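Local atomic coordinates of ditrans,polycis-undecaprenyl-diphosphate synthase ((2E,6E)-farnesyl-diphosphate specific) (Acinetobacter baumannii, PDB entry 6ACS), a protein that probably catalyses the sequential cis-condensation of eight isopentenyl diphosphates with farnesyl diphosphate, giving the undecaprenyl diphosphate from which the lipid carrier for cell-wall synthesis derives. Residues V46-C49 with V50-V54; V135-G139 with M140-A144; F169-V173 with S174-L178; F216-E219 with E220-A224. One frame throughout, in Å; residues are numbered along the deposited sequence. Where two conformers were deposited one is given.

Contact 1: residues V46-C49 with V50-V54; sequences VEHC and VKTGV
Val46 and Val50 open the last turns of helix 42-52, which ends in a Schellman motif at Gly53. Val50 N bonds to Val46 O, and its CG2 lies 3.6 Å from that same oxygen. One residue on, Lys51 N takes up Glu47 O, while the aliphatic start of the Lys51 side chain runs beside this carbonyl, CG 3.2 Å from Glu47 O; the Glu47 carboxylate itself turns to a salt bridge with Arg91. Thr52 grips His48 twice. Its OG1, set between backbone N and carbonyl carbon (chi1 56°), donates to His48 O at 2.8 Å, and its N reaches this oxygen from the opposite face of the carbonyl plane. The same rotamer sends CG2 over one face of the His48 imidazole, a CH-pi contact 3.8 Å from the ring centroid. Gly53, with positive phi (90°), turns the chain out of the helix; its N makes weak bonds back to Cys49 O and Val50 O. Val54 then closes the motif, its N donating to Cys49 O at 3.0 Å. Its side chain folds back against the last turn, where the buried Val54 CB and Cys49 CB meet at 3.8 Å.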
loop_
_atom_site.group_PDB
_atom_site.type_symbol
_atom_site.label_atom_id
_atom_site.label_comp_id
_atom_site.label_asym_id
_atom_site.label_seq_id
_atom_site.Cartn_x
_atom_site.Cartn_y
_atom_site.Cartn_z
ATOM N N VAL B 46 21.579 -9.703 2.875
ATOM C CA VAL B 46 21.255 -10.201 4.206
ATOM C C VAL B 46 22.356 -9.839 5.193
ATOM O O VAL B 46 22.093 -9.380 6.318
ATOM C CB VAL B 46 21.027 -11.722 4.152
ATOM C CG1 VAL B 46 20.907 -12.276 5.549
ATOM C CG2 VAL B 46 19.795 -12.046 3.299
ATOM N N GLU B 47 23.611 -10.077 4.799
ATOM C CA GLU B 47 24.730 -9.779 5.696
ATOM C C GLU B 47 24.840 -8.286 5.993
ATOM O O GLU B 47 25.160 -7.895 7.125
ATOM C CB GLU B 47 26.039 -10.323 5.115
ATOM C CG GLU B 47 25.980 -11.854 4.979
ATOM C CD GLU B 47 27.146 -12.464 4.223
ATOM O OE1 GLU B 47 28.239 -11.868 4.223
ATOM O OE2 GLU B 47 26.961 -13.553 3.632
ATOM N N HIS B 48 24.549 -7.431 5.008
ATOM C CA HIS B 48 24.591 -6.001 5.292
ATOM C C HIS B 48 23.488 -5.612 6.271
ATOM O O HIS B 48 23.697 -4.774 7.162
ATOM C CB HIS B 48 24.483 -5.189 3.999
ATOM C CG HIS B 48 24.764 -3.731 4.189
ATOM N ND1 HIS B 48 26.018 -3.253 4.506
ATOM C CD2 HIS B 48 23.950 -2.649 4.142
ATOM C CE1 HIS B 48 25.971 -1.935 4.613
ATOM N NE2 HIS B 48 24.728 -1.544 4.403
ATOM N N CYS B 49 22.300 -6.208 6.117
ATOM C CA CYS B 49 21.220 -5.914 7.053
ATOM C C CYS B 49 21.621 -6.295 8.471
ATOM O O CYS B 49 21.371 -5.543 9.418
ATOM C CB CYS B 49 19.939 -6.639 6.635
ATOM S SG CYS B 49 19.177 -5.908 5.158
ATOM N N VAL B 50 22.222 -7.476 8.639
ATOM C CA VAL B 50 22.627 -7.903 9.975
ATOM C C VAL B 50 23.689 -6.968 10.540
ATOM O O VAL B 50 23.632 -6.574 11.713
ATOM C CB VAL B 50 23.147 -9.351 9.937
ATOM C CG1 VAL B 50 23.948 -9.648 11.193
ATOM C CG2 VAL B 50 22.006 -10.334 9.781
ATOM N N LYS B 51 24.650 -6.557 9.702
ATOM C CA LYS B 51 25.736 -5.694 10.178
ATOM C C LYS B 51 25.263 -4.287 10.527
ATOM O O LYS B 51 25.944 -3.583 11.287
ATOM C CB LYS B 51 26.848 -5.632 9.129
ATOM C CG LYS B 51 27.591 -6.952 8.982
ATOM C CD LYS B 51 28.610 -6.900 7.870
ATOM C CE LYS B 51 29.851 -6.137 8.285
ATOM N NZ LYS B 51 30.934 -6.258 7.262
ATOM N N THR B 52 24.183 -3.813 9.907
ATOM C CA THR B 52 23.681 -2.469 10.172
ATOM C C THR B 52 22.562 -2.431 11.207
ATOM O O THR B 52 22.054 -1.347 11.515
ATOM C CB THR B 52 23.239 -1.797 8.868
ATOM O OG1 THR B 52 22.263 -2.614 8.210
ATOM C CG2 THR B 52 24.431 -1.633 7.956
ATOM N N GLY B 53 22.094 -3.574 11.682
ATOM C CA GLY B 53 21.097 -3.554 12.720
ATOM C C GLY B 53 19.669 -3.545 12.224
ATOM O O GLY B 53 18.765 -3.302 13.024
ATOM N N VAL B 54 19.444 -3.801 10.936
ATOM C CA VAL B 54 18.082 -3.955 10.427
ATOM C C VAL B 54 17.424 -5.125 11.144
ATOM O O VAL B 54 18.016 -6.198 11.277
ATOM C CB VAL B 54 18.112 -4.179 8.907
ATOM C CG1 VAL B 54 16.697 -4.451 8.361
ATOM C CG2 VAL B 54 18.738 -2.998 8.195
#

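Contact 2: residues V135-G139 with M140-A144; sequences VSYGG and MWDIA
Tyr137 OH donates to Asp142 OD2 at 2.7 Å, joining the loop after strand 129-134 to the first turn of helix 139-155. The acceptor uses its anti lone pair, on the side away from OD1, and lies at the edge of the phenol ring, near its plane; ring and carboxylate are turned 73° against each other. Asp142 CG stands anti to the backbone N (chi1 -171°), which carries the carboxylate back toward the tyrosine. The group has further partners: Gln200 NE2 also bonds to OD2, and Ser174 OG to OD1, so both buried oxygens are engaged.

The helix starts with Gly138 as N-cap. Its carbonyl accepts from Asp142 N at 2.9 Å, and Gly139 O accepts from Ile143 N at 3.0 Å. Asn195 OD1 takes the N-H of Met140 in this first turn. Around the polar core, Trp141 crosses Tyr137 at about a right angle, with CZ3 4.1 Å from Tyr137 CD1, while Gly138 O lies at the edge of the indole, 3.8 Å from Trp141 CE3. The flank of Ile143 covers the other glycine carbonyl, CG1 being 3.4 Å from Gly139 O. Met140 and Ile143 face the second subunit, where Ile143 meets its own counterpart, so this helix start belongs to the dimer interface.

Three donors on one carboxylate would be expected to favour its ionised form, and the N-terminal end of the helix probably adds to that. If so, the phenol's bond would be charge-assisted, which is consistent with a firm join between the loop and the helix start.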
loop_
_atom_site.group_PDB
_atom_site.type_symbol
_atom_site.label_atom_id
_atom_site.label_comp_id
_atom_site.label_asym_id
_atom_site.label_seq_id
_atom_site.Cartn_x
_atom_site.Cartn_y
_atom_site.Cartn_z
ATOM N N VAL B 135 6.234 -16.810 -0.136
ATOM C CA VAL B 135 6.034 -17.916 -1.066
ATOM C C VAL B 135 4.537 -18.075 -1.276
ATOM O O VAL B 135 3.787 -18.200 -0.301
ATOM C CB VAL B 135 6.636 -19.228 -0.526
ATOM C CG1 VAL B 135 6.415 -20.377 -1.516
ATOM C CG2 VAL B 135 8.123 -19.051 -0.171
ATOM N N SER B 136 4.104 -18.082 -2.540
ATOM C CA SER B 136 2.674 -18.117 -2.862
ATOM C C SER B 136 1.933 -17.046 -2.075
ATOM O O SER B 136 0.871 -17.290 -1.487
ATOM C CB SER B 136 2.059 -19.497 -2.598
ATOM O OG SER B 136 2.592 -20.458 -3.490
ATOM N N TYR B 137 2.524 -15.853 -2.054
ATOM C CA TYR B 137 2.055 -14.732 -1.259
ATOM C C TYR B 137 1.475 -13.645 -2.159
ATOM O O TYR B 137 1.992 -13.389 -3.249
ATOM C CB TYR B 137 3.212 -14.144 -0.427
ATOM C CG TYR B 137 2.763 -12.932 0.335
ATOM C CD1 TYR B 137 2.204 -13.065 1.594
ATOM C CD2 TYR B 137 2.872 -11.656 -0.217
ATOM C CE1 TYR B 137 1.740 -11.963 2.294
ATOM C CE2 TYR B 137 2.411 -10.541 0.467
ATOM C CZ TYR B 137 1.837 -10.701 1.716
ATOM O OH TYR B 137 1.384 -9.600 2.392
ATOM N N GLY B 138 0.433 -12.981 -1.677
ATOM C CA GLY B 138 0.010 -11.703 -2.235
ATOM C C GLY B 138 -0.565 -10.850 -1.125
ATOM O O GLY B 138 -1.117 -11.370 -0.156
ATOM N N GLY B 139 -0.439 -9.527 -1.264
ATOM C CA GLY B 139 -0.938 -8.652 -0.209
ATOM C C GLY B 139 -2.447 -8.718 -0.058
ATOM O O GLY B 139 -2.988 -8.654 1.053
ATOM N N MET B 140 -3.153 -8.819 -1.176
ATOM C CA MET B 140 -4.593 -8.991 -1.100
ATOM C C MET B 140 -4.952 -10.318 -0.455
ATOM O O MET B 140 -5.883 -10.372 0.359
ATOM C CB MET B 140 -5.212 -8.890 -2.491
ATOM C CG MET B 140 -5.188 -7.458 -3.026
ATOM S SD MET B 140 -5.997 -7.324 -4.659
ATOM C CE MET B 140 -4.765 -8.017 -5.741
ATOM N N TRP B 141 -4.258 -11.398 -0.840
ATOM C CA TRP B 141 -4.501 -12.691 -0.209
ATOM C C TRP B 141 -4.325 -12.584 1.297
ATOM O O TRP B 141 -5.137 -13.106 2.058
ATOM C CB TRP B 141 -3.556 -13.767 -0.769
ATOM C CG TRP B 141 -3.576 -14.993 0.117
ATOM C CD1 TRP B 141 -4.454 -16.035 0.052
ATOM C CD2 TRP B 141 -2.731 -15.248 1.245
ATOM N NE1 TRP B 141 -4.193 -16.939 1.067
ATOM C CE2 TRP B 141 -3.140 -16.475 1.809
ATOM C CE3 TRP B 141 -1.651 -14.567 1.825
ATOM C CZ2 TRP B 141 -2.530 -17.018 2.935
ATOM C CZ3 TRP B 141 -1.042 -15.113 2.952
ATOM C CH2 TRP B 141 -1.480 -16.331 3.484
ATOM N N ASP B 142 -3.254 -11.912 1.727
ATOM C CA ASP B 142 -2.917 -11.753 3.146
ATOM C C ASP B 142 -4.052 -11.057 3.888
ATOM O O ASP B 142 -4.513 -11.519 4.945
ATOM C CB ASP B 142 -1.598 -10.947 3.206
ATOM C CG ASP B 142 -0.956 -10.847 4.600
ATOM O OD1 ASP B 142 -1.457 -11.409 5.595
ATOM O OD2 ASP B 142 0.127 -10.191 4.675
ATOM N N ILE B 143 -4.540 -9.956 3.308
ATOM C CA ILE B 143 -5.619 -9.184 3.905
ATOM C C ILE B 143 -6.913 -9.993 3.955
ATOM O O ILE B 143 -7.610 -10.012 4.980
ATOM C CB ILE B 143 -5.775 -7.872 3.119
ATOM C CG1 ILE B 143 -4.627 -6.918 3.491
ATOM C CG2 ILE B 143 -7.147 -7.228 3.354
ATOM C CD1 ILE B 143 -4.384 -5.813 2.467
ATOM N N ALA B 144 -7.261 -10.678 2.858
ATOM C CA ALA B 144 -8.503 -11.451 2.865
ATOM C C ALA B 144 -8.396 -12.662 3.789
ATOM O O ALA B 144 -9.391 -13.078 4.383
ATOM C CB ALA B 144 -8.893 -11.867 1.432
#

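Contact 3: residues F169-V173 with S174-L178; sequences FAKYV and SLNDL
Asn176 reaches back to Val173 across a type II beta turn, Val173 to Asn176, the middle one of three turns that lead the chain away from helix 166-170. Its ND2 donates to Val173 O at 2.9 Å in a nearly straight bond (165°), and the acceptor lies close to the amide plane. The backbone N of Asn176 adds only a weak bond to this carbonyl, so the side chain supplies the stronger closure of the turn. Asn176 CG stands between the backbone N and the carbonyl carbon (chi1 62°), which brings the amide in over the preceding type I turn. There Asn176 CB packs 3.3 Å from Ala170 O, and ND2 also passes Lys171 O at 3.1 Å, though at an angle too poor for a bond.

The other end of the amide is met by a water, which donates to Asn176 OD1 and accepts from Lys171 NZ. The two partners are consistent with one rotation of the amide, N toward Val173 O and O toward the water. Further out, the turns are seated on the rest of the fold. Ser174, whose hydroxyl serves Asp142 on helix 139-155, also accepts at its O from Gln200 NE2. Leu175, in the left-handed region at the third position of the type II turn (phi 66°), packs its side chain on Ile102 and Arg100 of strand 97-102 and on Thr58 of strand 56-61. Asp177 forms a salt bridge with Arg100. The last type I turn, Leu175 to Leu178, closes with Leu178 N bonded to Leu175 O at 3.1 Å.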
loop_
_atom_site.group_PDB
_atom_site.type_symbol
_atom_site.label_atom_id
_atom_site.label_comp_id
_atom_site.label_asym_id
_atom_site.label_seq_id
_atom_site.Cartn_x
_atom_site.Cartn_y
_atom_site.Cartn_z
ATOM N N PHE B 169 -7.997 -5.975 13.709
ATOM C CA PHE B 169 -7.703 -6.631 12.440
ATOM C C PHE B 169 -6.210 -6.828 12.243
ATOM O O PHE B 169 -5.779 -7.865 11.729
ATOM C CB PHE B 169 -8.284 -5.800 11.292
ATOM C CG PHE B 169 -8.140 -6.449 9.942
ATOM C CD1 PHE B 169 -9.017 -7.444 9.539
ATOM C CD2 PHE B 169 -7.126 -6.055 9.080
ATOM C CE1 PHE B 169 -8.879 -8.036 8.283
ATOM C CE2 PHE B 169 -6.982 -6.631 7.844
ATOM C CZ PHE B 169 -7.867 -7.621 7.434
ATOM N N ALA B 170 -5.403 -5.863 12.695
ATOM C CA ALA B 170 -3.970 -5.910 12.445
ATOM C C ALA B 170 -3.320 -7.177 12.994
ATOM O O ALA B 170 -2.296 -7.634 12.455
ATOM C CB ALA B 170 -3.317 -4.655 13.045
ATOM N N LYS B 171 -3.895 -7.765 14.052
ATOM C CA LYS B 171 -3.285 -8.927 14.687
ATOM C C LYS B 171 -3.417 -10.194 13.854
ATOM O O LYS B 171 -2.829 -11.214 14.218
ATOM C CB LYS B 171 -3.873 -9.155 16.082
ATOM C CG LYS B 171 -3.640 -7.995 17.050
ATOM C CD LYS B 171 -2.146 -7.787 17.271
ATOM C CE LYS B 171 -1.869 -6.793 18.381
ATOM N NZ LYS B 171 -0.451 -6.348 18.377
ATOM N N TYR B 172 -4.158 -10.149 12.755
ATOM C CA TYR B 172 -4.355 -11.302 11.888
ATOM C C TYR B 172 -3.591 -11.204 10.572
ATOM O O TYR B 172 -3.587 -12.167 9.794
ATOM C CB TYR B 172 -5.847 -11.463 11.588
ATOM C CG TYR B 172 -6.665 -11.802 12.815
ATOM C CD1 TYR B 172 -7.161 -10.804 13.648
ATOM C CD2 TYR B 172 -6.951 -13.128 13.130
ATOM C CE1 TYR B 172 -7.934 -11.113 14.774
ATOM C CE2 TYR B 172 -7.724 -13.448 14.252
ATOM C CZ TYR B 172 -8.215 -12.434 15.061
ATOM O OH TYR B 172 -8.979 -12.730 16.177
ATOM N N VAL B 173 -2.947 -10.088 10.319
ATOM C CA VAL B 173 -2.175 -9.831 9.102
ATOM C C VAL B 173 -0.763 -10.354 9.305
ATOM O O VAL B 173 -0.221 -10.267 10.411
ATOM C CB VAL B 173 -2.153 -8.323 8.791
ATOM C CG1 VAL B 173 -1.381 -8.056 7.456
ATOM C CG2 VAL B 173 -3.590 -7.768 8.713
ATOM N N SER B 174 -0.142 -10.877 8.241
ATOM C CA SER B 174 1.202 -11.441 8.393
ATOM C C SER B 174 2.197 -10.398 8.910
ATOM O O SER B 174 2.080 -9.194 8.641
ATOM C CB SER B 174 1.711 -12.011 7.056
ATOM O OG SER B 174 0.760 -12.858 6.454
ATOM N N LEU B 175 3.182 -10.877 9.687
ATOM C CA LEU B 175 4.306 -10.080 10.194
ATOM C C LEU B 175 3.881 -8.992 11.181
ATOM O O LEU B 175 4.596 -7.998 11.363
ATOM C CB LEU B 175 5.120 -9.454 9.048
ATOM C CG LEU B 175 5.611 -10.499 8.026
ATOM C CD1 LEU B 175 6.549 -9.852 7.032
ATOM C CD2 LEU B 175 6.273 -11.683 8.733
ATOM N N ASN B 176 2.746 -9.161 11.857
ATOM C CA ASN B 176 2.297 -8.107 12.758
ATOM C C ASN B 176 3.160 -7.993 14.007
ATOM O O ASN B 176 3.024 -7.009 14.737
ATOM C CB ASN B 176 0.835 -8.308 13.165
ATOM C CG ASN B 176 0.603 -9.598 13.918
ATOM O OD1 ASN B 176 0.926 -9.701 15.114
ATOM N ND2 ASN B 176 -0.002 -10.581 13.246
ATOM N N ASP B 177 4.001 -8.977 14.300
ATOM C CA ASP B 177 4.872 -8.871 15.465
ATOM C C ASP B 177 6.220 -8.259 15.114
ATOM O O ASP B 177 7.086 -8.152 15.988
ATOM C CB ASP B 177 5.054 -10.243 16.119
ATOM C CG ASP B 177 5.670 -11.266 15.179
ATOM O OD1 ASP B 177 5.370 -11.242 13.963
ATOM O OD2 ASP B 177 6.396 -12.142 15.673
ATOM N N LEU B 178 6.422 -7.888 13.859
ATOM C CA LEU B 178 7.634 -7.216 13.413
ATOM C C LEU B 178 7.337 -5.746 13.160
ATOM O O LEU B 178 6.171 -5.359 13.012
ATOM C CB LEU B 178 8.174 -7.868 12.133
ATOM C CG LEU B 178 8.581 -9.340 12.242
ATOM C CD1 LEU B 178 9.026 -9.861 10.877
ATOM C CD2 LEU B 178 9.695 -9.534 13.275
HETATM O O HOH W 1 1.725 -8.334 17.380
#

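Contact 4: residues F216-E219 with E220-A224; sequences FTVE and EFDHA. With IPA (isopropyl alcohol), chain G.
Thr217 and Glu220 make the N-terminal cap of helix 218-235. As N-cap residue, Thr217 accepts from Glu220 N through OG1 at 3.1 Å (N-H...O 155°); with OG1 set between its backbone N and carbonyl carbon (chi1 59°), the hydroxyl faces the first turn. Behind the cap, the helical ladder begins with Phe221 N on Thr217 O and continues with Asp222 N on Val218 O, 2.8 Å, and His223 N on Glu219 O.

A water extends the polar cap: it accepts from Thr217 OG1 and donates to Glu220 OE2. The Glu220 carboxylate is further held by two outside hydroxyls, Thr209 at OE1 and Thr211 at OE2, so the glutamate ties the helix start to the segment after strand 205-208.

Apolar contacts centre on Phe216, just before the cap. Its ring crosses the extended Glu220 side chain at about a right angle, CE1 lying 3.6 Å from Glu220 CG, and on the next residue its CE2 meets Phe221 CB at 3.9 Å. The ring of Trp213 meets Phe216 as well, while the Phe221 side chain leads on to Ile45 and Cys49 of helix 42-52.

One turn into the helix, an isopropanol, probably from the crystallisation liquor, sits at the edge of the His223 imidazole; its O2 is hydrogen-bonded to His223 NE2 at 3.2 Å and also to Tyr207 OH.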
loop_
_atom_site.group_PDB
_atom_site.type_symbol
_atom_site.label_atom_id
_atom_site.label_comp_id
_atom_site.label_asym_id
_atom_site.label_seq_id
_atom_site.Cartn_x
_atom_site.Cartn_y
_atom_site.Cartn_z
ATOM N N PHE B 216 21.748 -6.819 -9.119
ATOM C CA PHE B 216 21.650 -5.944 -7.959
ATOM C C PHE B 216 22.817 -6.237 -7.023
ATOM O O PHE B 216 23.108 -7.399 -6.732
ATOM C CB PHE B 216 20.308 -6.156 -7.251
ATOM C CG PHE B 216 19.967 -5.088 -6.247
ATOM C CD1 PHE B 216 19.684 -3.793 -6.658
ATOM C CD2 PHE B 216 19.915 -5.384 -4.888
ATOM C CE1 PHE B 216 19.363 -2.802 -5.730
ATOM C CE2 PHE B 216 19.585 -4.400 -3.955
ATOM C CZ PHE B 216 19.310 -3.108 -4.380
ATOM N N THR B 217 23.514 -5.189 -6.586
ATOM C CA THR B 217 24.733 -5.351 -5.806
ATOM C C THR B 217 24.535 -4.778 -4.412
ATOM O O THR B 217 23.628 -3.973 -4.171
ATOM C CB THR B 217 25.937 -4.652 -6.468
ATOM O OG1 THR B 217 25.652 -3.253 -6.600
ATOM C CG2 THR B 217 26.200 -5.246 -7.864
ATOM N N VAL B 218 25.390 -5.218 -3.487
ATOM C CA VAL B 218 25.373 -4.627 -2.151
ATOM C C VAL B 218 25.745 -3.151 -2.218
ATOM O O VAL B 218 25.301 -2.358 -1.379
ATOM C CB VAL B 218 26.266 -5.425 -1.174
ATOM C CG1 VAL B 218 27.742 -5.221 -1.454
ATOM C CG2 VAL B 218 25.925 -5.055 0.273
ATOM N N GLU B 219 26.565 -2.751 -3.197
ATOM C CA GLU B 219 26.835 -1.324 -3.375
ATOM C C GLU B 219 25.553 -0.558 -3.699
ATOM O O GLU B 219 25.317 0.542 -3.173
ATOM C CB GLU B 219 27.872 -1.107 -4.474
ATOM C CG GLU B 219 29.299 -1.528 -4.092
ATOM C CD GLU B 219 29.547 -3.022 -4.227
ATOM O OE1 GLU B 219 28.728 -3.721 -4.877
ATOM O OE2 GLU B 219 30.567 -3.494 -3.677
ATOM N N GLU B 220 24.701 -1.114 -4.568
ATOM C CA GLU B 220 23.458 -0.402 -4.847
ATOM C C GLU B 220 22.513 -0.463 -3.662
ATOM O O GLU B 220 21.758 0.491 -3.422
ATOM C CB GLU B 220 22.750 -0.931 -6.102
ATOM C CG GLU B 220 21.524 -0.048 -6.414
ATOM C CD GLU B 220 20.898 -0.263 -7.783
ATOM O OE1 GLU B 220 19.937 0.464 -8.109
ATOM O OE2 GLU B 220 21.368 -1.132 -8.534
ATOM N N PHE B 221 22.536 -1.564 -2.911
ATOM C CA PHE B 221 21.762 -1.618 -1.670
ATOM C C PHE B 221 22.213 -0.539 -0.691
ATOM O O PHE B 221 21.377 0.113 -0.046
ATOM C CB PHE B 221 21.872 -3.018 -1.059
ATOM C CG PHE B 221 21.019 -3.222 0.161
ATOM C CD1 PHE B 221 19.637 -3.232 0.049
ATOM C CD2 PHE B 221 21.592 -3.471 1.395
ATOM C CE1 PHE B 221 18.830 -3.433 1.175
ATOM C CE2 PHE B 221 20.807 -3.693 2.524
ATOM C CZ PHE B 221 19.412 -3.665 2.411
ATOM N N ASP B 222 23.536 -0.339 -0.561
ATOM C CA ASP B 222 24.054 0.729 0.292
ATOM C C ASP B 222 23.553 2.080 -0.184
ATOM O O ASP B 222 23.208 2.954 0.626
ATOM C CB ASP B 222 25.589 0.753 0.280
ATOM C CG ASP B 222 26.231 -0.489 0.900
ATOM O OD1 ASP B 222 25.567 -1.223 1.656
ATOM O OD2 ASP B 222 27.425 -0.721 0.592
ATOM N N HIS B 223 23.548 2.287 -1.502
ATOM C CA HIS B 223 23.015 3.531 -2.043
ATOM C C HIS B 223 21.541 3.700 -1.680
ATOM O O HIS B 223 21.106 4.801 -1.325
ATOM C CB HIS B 223 23.217 3.563 -3.560
ATOM C CG HIS B 223 22.517 4.698 -4.248
ATOM N ND1 HIS B 223 22.924 6.010 -4.131
ATOM C CD2 HIS B 223 21.428 4.714 -5.054
ATOM C CE1 HIS B 223 22.121 6.785 -4.839
ATOM N NE2 HIS B 223 21.200 6.022 -5.406
ATOM N N ALA B 224 20.753 2.627 -1.788
ATOM C CA ALA B 224 19.330 2.731 -1.466
ATOM C C ALA B 224 19.131 3.104 0.001
ATOM O O ALA B 224 18.258 3.919 0.328
ATOM C CB ALA B 224 18.611 1.415 -1.775
HETATM C C1 IPA G . 17.668 7.988 -5.774
HETATM C C2 IPA G . 17.428 7.093 -6.981
HETATM C C3 IPA G . 16.011 6.530 -6.929
HETATM O O2 IPA G . 18.371 6.044 -6.971
HETATM O O HOH W 2 23.256 -2.730 -8.595
#

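The four contacts follow one another along the chain and lie round the six-stranded parallel sheet of the synthase fold. Contacts 1 and 4, centres 13 Å apart, form one helix pair: the end of helix 42-52 meets the start of helix 218-235, with Cys49 SG 3.6 Å from Phe221 CZ and His48 CB near Val218. Across the centre of the chain from contact 4, contacts 2 and 3 form a second pair, also 13 Å between centres, joined by Asp142 and Ser174 and by Phe169 packing on helix 139-155. Contacts 2 and 4 lie 28 Å apart. Contacts 2 and 3 both reach the second subunit, whereas contacts 1 and 4 do not touch it.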